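Alr1585 protein (Nostoc sp., PDB 5C2I) probably catalyses haem-dependent, hydrogen-peroxide-driven oxidation of dyes and related substrates, as a member of the dye-decolorizing peroxidase family. Local coordinates at residues I34-G39 with K212-R217; H38-S43 with A77-K82. The protein carries 1 engineered substitution. All blocks are in the same frame, centred on the assembly; numbering follows the deposited sequence.

Contact 1: residues I34-G39 with K212-R217; sequences ILKGHG and KRDVVR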
loop_
_atom_site.group_PDB
_atom_site.type_symbol
_atom_site.label_atom_id
_atom_site.label_comp_id
_atom_site.label_asym_id
_atom_site.label_seq_id
_atom_site.Cartn_x
_atom_site.Cartn_y
_atom_site.Cartn_z
ATOM N N ILE A 34 -25.925 16.487 10.060
ATOM C CA ILE A 34 -26.104 17.830 10.563
ATOM C C ILE A 34 -25.390 17.968 11.929
ATOM O O ILE A 34 -24.395 18.651 12.013
ATOM C CB ILE A 34 -27.592 18.195 10.637
ATOM C CG1 ILE A 34 -28.199 18.191 9.203
ATOM C CG2 ILE A 34 -27.790 19.578 11.246
ATOM C CD1 ILE A 34 -29.743 18.198 9.168
ATOM N N LEU A 35 -25.877 17.254 12.955
ATOM C CA LEU A 35 -25.235 17.260 14.262
ATOM C C LEU A 35 -23.865 16.590 14.275
ATOM O O LEU A 35 -23.008 16.962 15.092
ATOM C CB LEU A 35 -26.127 16.629 15.315
ATOM C CG LEU A 35 -27.480 17.302 15.503
ATOM C CD1 LEU A 35 -28.265 16.590 16.588
ATOM C CD2 LEU A 35 -27.354 18.794 15.801
ATOM N N LYS A 36 -23.685 15.602 13.394
ATOM C CA LYS A 36 -22.409 14.924 13.232
ATOM C C LYS A 36 -22.280 14.544 11.784
ATOM O O LYS A 36 -23.218 14.032 11.168
ATOM C CB LYS A 36 -22.349 13.662 14.132
ATOM C CG LYS A 36 -21.051 12.847 14.019
ATOM C CD LYS A 36 -20.865 11.961 15.253
ATOM C CE LYS A 36 -19.763 10.916 15.052
ATOM N NZ LYS A 36 -18.492 11.615 14.677
ATOM N N GLY A 37 -21.105 14.769 11.222
ATOM C CA GLY A 37 -20.844 14.457 9.807
ATOM C C GLY A 37 -20.998 12.982 9.478
ATOM O O GLY A 37 -20.737 12.121 10.314
ATOM N N HIS A 38 -21.470 12.685 8.266
ATOM C CA HIS A 38 -21.696 11.272 7.876
ATOM C C HIS A 38 -20.401 10.442 7.882
ATOM O O HIS A 38 -20.468 9.235 8.029
ATOM C CB HIS A 38 -22.459 11.136 6.540
ATOM C CG HIS A 38 -21.758 11.710 5.345
ATOM N ND1 HIS A 38 -20.575 11.191 4.852
ATOM C CD2 HIS A 38 -22.115 12.702 4.495
ATOM C CE1 HIS A 38 -20.219 11.864 3.772
ATOM N NE2 HIS A 38 -21.138 12.786 3.530
ATOM N N GLY A 39 -19.265 11.096 7.735
ATOM C CA GLY A 39 -17.953 10.439 7.792
ATOM C C GLY A 39 -17.602 9.440 6.687
ATOM O O GLY A 39 -16.696 8.630 6.860
ATOM N N LYS A 212 -22.422 13.549 22.008
ATOM C CA LYS A 212 -21.513 13.027 23.053
ATOM C C LYS A 212 -20.219 12.415 22.495
ATOM O O LYS A 212 -19.127 12.676 23.033
ATOM C CB LYS A 212 -22.206 12.013 23.955
ATOM C CG LYS A 212 -21.295 11.482 25.088
ATOM C CD LYS A 212 -22.032 10.612 26.089
ATOM C CE LYS A 212 -21.064 10.100 27.133
ATOM N NZ LYS A 212 -21.752 9.301 28.157
ATOM N N ARG A 213 -20.322 11.601 21.454
ATOM C CA ARG A 213 -19.140 10.893 20.942
ATOM C C ARG A 213 -18.087 11.914 20.517
ATOM O O ARG A 213 -16.879 11.731 20.781
ATOM C CB ARG A 213 -19.483 9.994 19.748
ATOM C CG ARG A 213 -20.369 8.820 20.121
ATOM C CD ARG A 213 -19.595 7.573 20.390
ATOM N NE ARG A 213 -18.518 7.339 19.430
ATOM C CZ ARG A 213 -17.551 6.442 19.625
ATOM N NH1 ARG A 213 -17.556 5.661 20.712
ATOM N NH2 ARG A 213 -16.575 6.330 18.731
ATOM N N ASP A 214 -18.538 13.007 19.904
ATOM C CA ASP A 214 -17.621 14.081 19.524
ATOM C C ASP A 214 -17.128 14.883 20.699
ATOM O O ASP A 214 -15.929 15.230 20.769
ATOM C CB ASP A 214 -18.303 15.041 18.523
ATOM C CG ASP A 214 -18.542 14.413 17.139
ATOM O OD1 ASP A 214 -17.836 13.466 16.756
ATOM O OD2 ASP A 214 -19.442 14.892 16.420
ATOM N N VAL A 215 -18.044 15.253 21.591
ATOM C CA VAL A 215 -17.702 16.099 22.737
ATOM C C VAL A 215 -16.647 15.417 23.592
ATOM O O VAL A 215 -15.630 16.020 23.953
ATOM C CB VAL A 215 -18.939 16.458 23.576
ATOM C CG1 VAL A 215 -18.543 17.155 24.872
ATOM C CG2 VAL A 215 -19.885 17.363 22.774
ATOM N N VAL A 216 -16.887 14.156 23.923
ATOM C CA VAL A 216 -15.964 13.437 24.803
ATOM C C VAL A 216 -14.587 13.232 24.150
ATOM O O VAL A 216 -13.553 13.442 24.795
ATOM C CB VAL A 216 -16.611 12.126 25.257
ATOM C CG1 VAL A 216 -15.606 11.281 26.009
ATOM C CG2 VAL A 216 -17.797 12.440 26.168
ATOM N N ARG A 217 -14.570 12.844 22.882
ATOM C CA ARG A 217 -13.323 12.667 22.138
ATOM C C ARG A 217 -12.542 13.964 22.111
ATOM O O ARG A 217 -11.351 13.971 22.335
ATOM C CB ARG A 217 -13.584 12.232 20.694
ATOM C CG ARG A 217 -12.320 11.918 19.874
ATOM C CD ARG A 217 -12.591 11.818 18.351
ATOM N NE ARG A 217 -13.015 13.123 17.854
ATOM C CZ ARG A 217 -14.228 13.431 17.380
ATOM N NH1 ARG A 217 -15.165 12.515 17.247
ATOM N NH2 ARG A 217 -14.484 14.667 17.016
HETATM O O HOH W 1 -21.367 16.614 17.127
#
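Lys36 reaches over to helix 212-221 and sets its ammonium group against one oxygen of Asp214. Lys36 NZ donates to Asp214 OD1 at 2.9 Å, from the syn side and 17° out of the carboxylate plane. The two side chains cross obliquely. The aliphatic part of the lysine passes close to the other oxygen, with Lys36 CD 3.5 Å from Asp214 OD2. Lys36 CG lies anti to the backbone N, which sends the chain out from the loop, and a single bend at the end (chi4 56°) turns NZ onto OD1. Arg217, one helical turn further on, meets the same oxygen from the anti side. Arg217 NH1 is 2.9 Å from Asp214 OD1, with an N-H...O angle of 162°, and the oxygen lies at the edge of the guanidinium. Asp214 OD1 is thus gripped by two cations, with Lys36 NZ and Arg217 NH1 4.3 Å apart. The three residues form a salt-bridge network. It ties the loop leading into strand 42-50, in the N-terminal barrel half of the DyP fold, to a helix that lies in sequence between the two main sheets. The Arg217 side chain is about 12 Å from the haem. An alanine in place of Asp214 is likely to leave Lys36 and Arg217 facing each other without their shared negative charge. OD2 takes a different partner. One water donates to it at 2.7 Å from Asp214 OD2 and also to the main chain, at 2.6 Å from Leu35 O. Lys36 O turns elsewhere, to Gln76 NE2, while Ile34 O accepts from Arg365.

Contact 2: residues H38-S43 with A77-K82; sequences HGRDHS and ADEAFK
Arg40 and Glu79 meet through one atom each. Arg40 NH2 and Glu79 OE1 form a salt bridge at 3.1 Å. The oxygen sits at the edge of the guanidinium, near its plane. The carboxylate is turned steeply against that plane, at 73°, so the two groups do not pair side by side. The second oxygen stays further off, with Glu79 OE2 4.3 Å from Arg40 NH2. The side chains cross at about a right angle. Glu79 points from helix 73-86 toward the loop and is extended beyond CG. Arg40 does not start out toward the helix. Its chain bends at chi2 (-63°) and then runs straight at chi3, which carries the guanidinium across to the glutamate. The other amino group is held separately: Arg40 NH1 donates to the main-chain Asp91 O, and its ion pair with Asp156 is long and weak. Glu79 also touches Asp91, so both charged residues border the same loop. Behind the arginine, its backbone is fixed by His38. Arg40 N donates to His38 ND1 at 2.9 Å, with an angle of 165°, and enters nearly in the ring plane. Gly39 makes the turn between them with a positive phi. The histidine is placed in its turn by Asn33 OD1 on its backbone N, by Phe93, and by Leu153 and Ala155 of strand 150-156. The salt bridge therefore joins the entry to strand 42-50 with a helix of the connection from that strand to 93-98. The sheet order 93-98, 150-156, 42-50, 177-189 is that of the ferredoxin-like fold, the unit found in dimeric alpha+beta barrel proteins such as the DyP peroxidases.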
loop_
_atom_site.group_PDB
_atom_site.type_symbol
_atom_site.label_atom_id
_atom_site.label_comp_id
_atom_site.label_asym_id
_atom_site.label_seq_id
_atom_site.Cartn_x
_atom_site.Cartn_y
_atom_site.Cartn_z
ATOM N N HIS A 38 -21.470 12.685 8.266
ATOM C CA HIS A 38 -21.696 11.272 7.876
ATOM C C HIS A 38 -20.401 10.442 7.882
ATOM O O HIS A 38 -20.468 9.235 8.029
ATOM C CB HIS A 38 -22.459 11.136 6.540
ATOM C CG HIS A 38 -21.758 11.710 5.345
ATOM N ND1 HIS A 38 -20.575 11.191 4.852
ATOM C CD2 HIS A 38 -22.115 12.702 4.495
ATOM C CE1 HIS A 38 -20.219 11.864 3.772
ATOM N NE2 HIS A 38 -21.138 12.786 3.530
ATOM N N GLY A 39 -19.265 11.096 7.735
ATOM C CA GLY A 39 -17.953 10.439 7.792
ATOM C C GLY A 39 -17.602 9.440 6.687
ATOM O O GLY A 39 -16.696 8.630 6.860
ATOM N N ARG A 40 -18.362 9.417 5.593
ATOM C CA ARG A 40 -18.100 8.465 4.506
ATOM C C ARG A 40 -17.069 9.069 3.566
ATOM O O ARG A 40 -17.006 10.293 3.373
ATOM C CB ARG A 40 -19.377 8.101 3.729
ATOM C CG ARG A 40 -20.594 7.660 4.565
ATOM C CD ARG A 40 -20.413 6.379 5.377
ATOM N NE ARG A 40 -21.688 6.120 6.088
ATOM C CZ ARG A 40 -22.631 5.255 5.731
ATOM N NH1 ARG A 40 -22.509 4.435 4.678
ATOM N NH2 ARG A 40 -23.767 5.211 6.414
ATOM N N ASP A 41 -16.294 8.204 2.941
ATOM C CA ASP A 41 -15.182 8.654 2.091
ATOM C C ASP A 41 -15.575 9.182 0.710
ATOM O O ASP A 41 -14.806 9.886 0.082
ATOM C CB ASP A 41 -14.201 7.509 1.889
ATOM C CG ASP A 41 -13.299 7.325 3.088
ATOM O OD1 ASP A 41 -12.860 8.365 3.672
ATOM O OD2 ASP A 41 -13.043 6.139 3.411
ATOM N N HIS A 42 -16.760 8.850 0.262
ATOM C CA HIS A 42 -17.196 9.235 -1.082
ATOM C C HIS A 42 -18.638 9.706 -1.023
ATOM O O HIS A 42 -19.448 9.186 -0.250
ATOM C CB HIS A 42 -17.091 8.059 -2.037
ATOM C CG HIS A 42 -15.703 7.585 -2.245
ATOM N ND1 HIS A 42 -14.835 8.202 -3.125
ATOM C CD2 HIS A 42 -15.003 6.587 -1.654
ATOM C CE1 HIS A 42 -13.648 7.621 -3.042
ATOM N NE2 HIS A 42 -13.727 6.632 -2.163
ATOM N N SER A 43 -18.956 10.686 -1.851
ATOM C CA SER A 43 -20.312 11.118 -1.931
ATOM C C SER A 43 -20.674 11.527 -3.344
ATOM O O SER A 43 -19.789 11.769 -4.194
ATOM C CB SER A 43 -20.542 12.252 -0.961
ATOM O OG SER A 43 -19.769 13.324 -1.330
ATOM N N ALA A 77 -26.204 7.230 13.918
ATOM C CA ALA A 77 -25.542 6.795 15.143
ATOM C C ALA A 77 -25.570 5.271 15.294
ATOM O O ALA A 77 -24.558 4.656 15.693
ATOM C CB ALA A 77 -26.170 7.471 16.372
ATOM N N ASP A 78 -26.707 4.652 14.993
ATOM C CA ASP A 78 -26.858 3.185 15.121
ATOM C C ASP A 78 -25.941 2.455 14.142
ATOM O O ASP A 78 -25.340 1.447 14.501
ATOM C CB ASP A 78 -28.303 2.745 14.897
ATOM C CG ASP A 78 -29.248 3.197 16.036
ATOM O OD1 ASP A 78 -28.764 3.747 17.056
ATOM O OD2 ASP A 78 -30.479 3.009 15.924
ATOM N N GLU A 79 -25.785 2.991 12.930
ATOM C CA GLU A 79 -24.907 2.399 11.920
ATOM C C GLU A 79 -23.445 2.503 12.369
ATOM O O GLU A 79 -22.666 1.563 12.152
ATOM C CB GLU A 79 -25.071 3.123 10.546
ATOM C CG GLU A 79 -26.354 2.760 9.786
ATOM C CD GLU A 79 -26.621 3.692 8.607
ATOM O OE1 GLU A 79 -26.044 4.785 8.529
ATOM O OE2 GLU A 79 -27.430 3.350 7.763
ATOM N N ALA A 80 -23.061 3.640 12.955
ATOM C CA ALA A 80 -21.698 3.794 13.470
ATOM C C ALA A 80 -21.461 2.836 14.650
ATOM O O ALA A 80 -20.412 2.199 14.745
ATOM C CB ALA A 80 -21.424 5.232 13.876
ATOM N N PHE A 81 -22.470 2.689 15.510
ATOM C CA PHE A 81 -22.366 1.804 16.694
ATOM C C PHE A 81 -22.185 0.355 16.254
ATOM O O PHE A 81 -21.310 -0.354 16.770
ATOM C CB PHE A 81 -23.605 1.961 17.593
ATOM C CG PHE A 81 -23.586 1.116 18.851
ATOM C CD1 PHE A 81 -22.999 1.600 20.021
ATOM C CD2 PHE A 81 -24.201 -0.127 18.885
ATOM C CE1 PHE A 81 -23.014 0.832 21.197
ATOM C CE2 PHE A 81 -24.210 -0.906 20.063
ATOM C CZ PHE A 81 -23.617 -0.408 21.212
ATOM N N LYS A 82 -23.024 -0.089 15.314
ATOM C CA LYS A 82 -22.971 -1.475 14.820
ATOM C C LYS A 82 -21.644 -1.738 14.100
ATOM O O LYS A 82 -21.082 -2.824 14.228
ATOM C CB LYS A 82 -24.166 -1.791 13.895
ATOM C CG LYS A 82 -25.261 -2.617 14.543
ATOM C CD LYS A 82 -26.264 -3.122 13.508
ATOM C CE LYS A 82 -27.511 -3.701 14.165
ATOM N NZ LYS A 82 -28.382 -2.626 14.730
#

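Contacts 1 and 2 start from the same loop before strand 42-50 and share His38 and Gly39, with centres 11 Å apart. Both are polar and partly buried, and neither builds a hydrophobic core. Contact 1 lies nearer the centre of the chain and buries more surface. It is long-range, reaching a helix 173 residues away, and it includes a bridging water and an anion shared by two cations. Contact 2 lies further out and stays inside the N-terminal barrel half. Its single ion pair joins parts only 34 residues apart. In both, a basic residue of the loop pairs with an acidic residue of a helix.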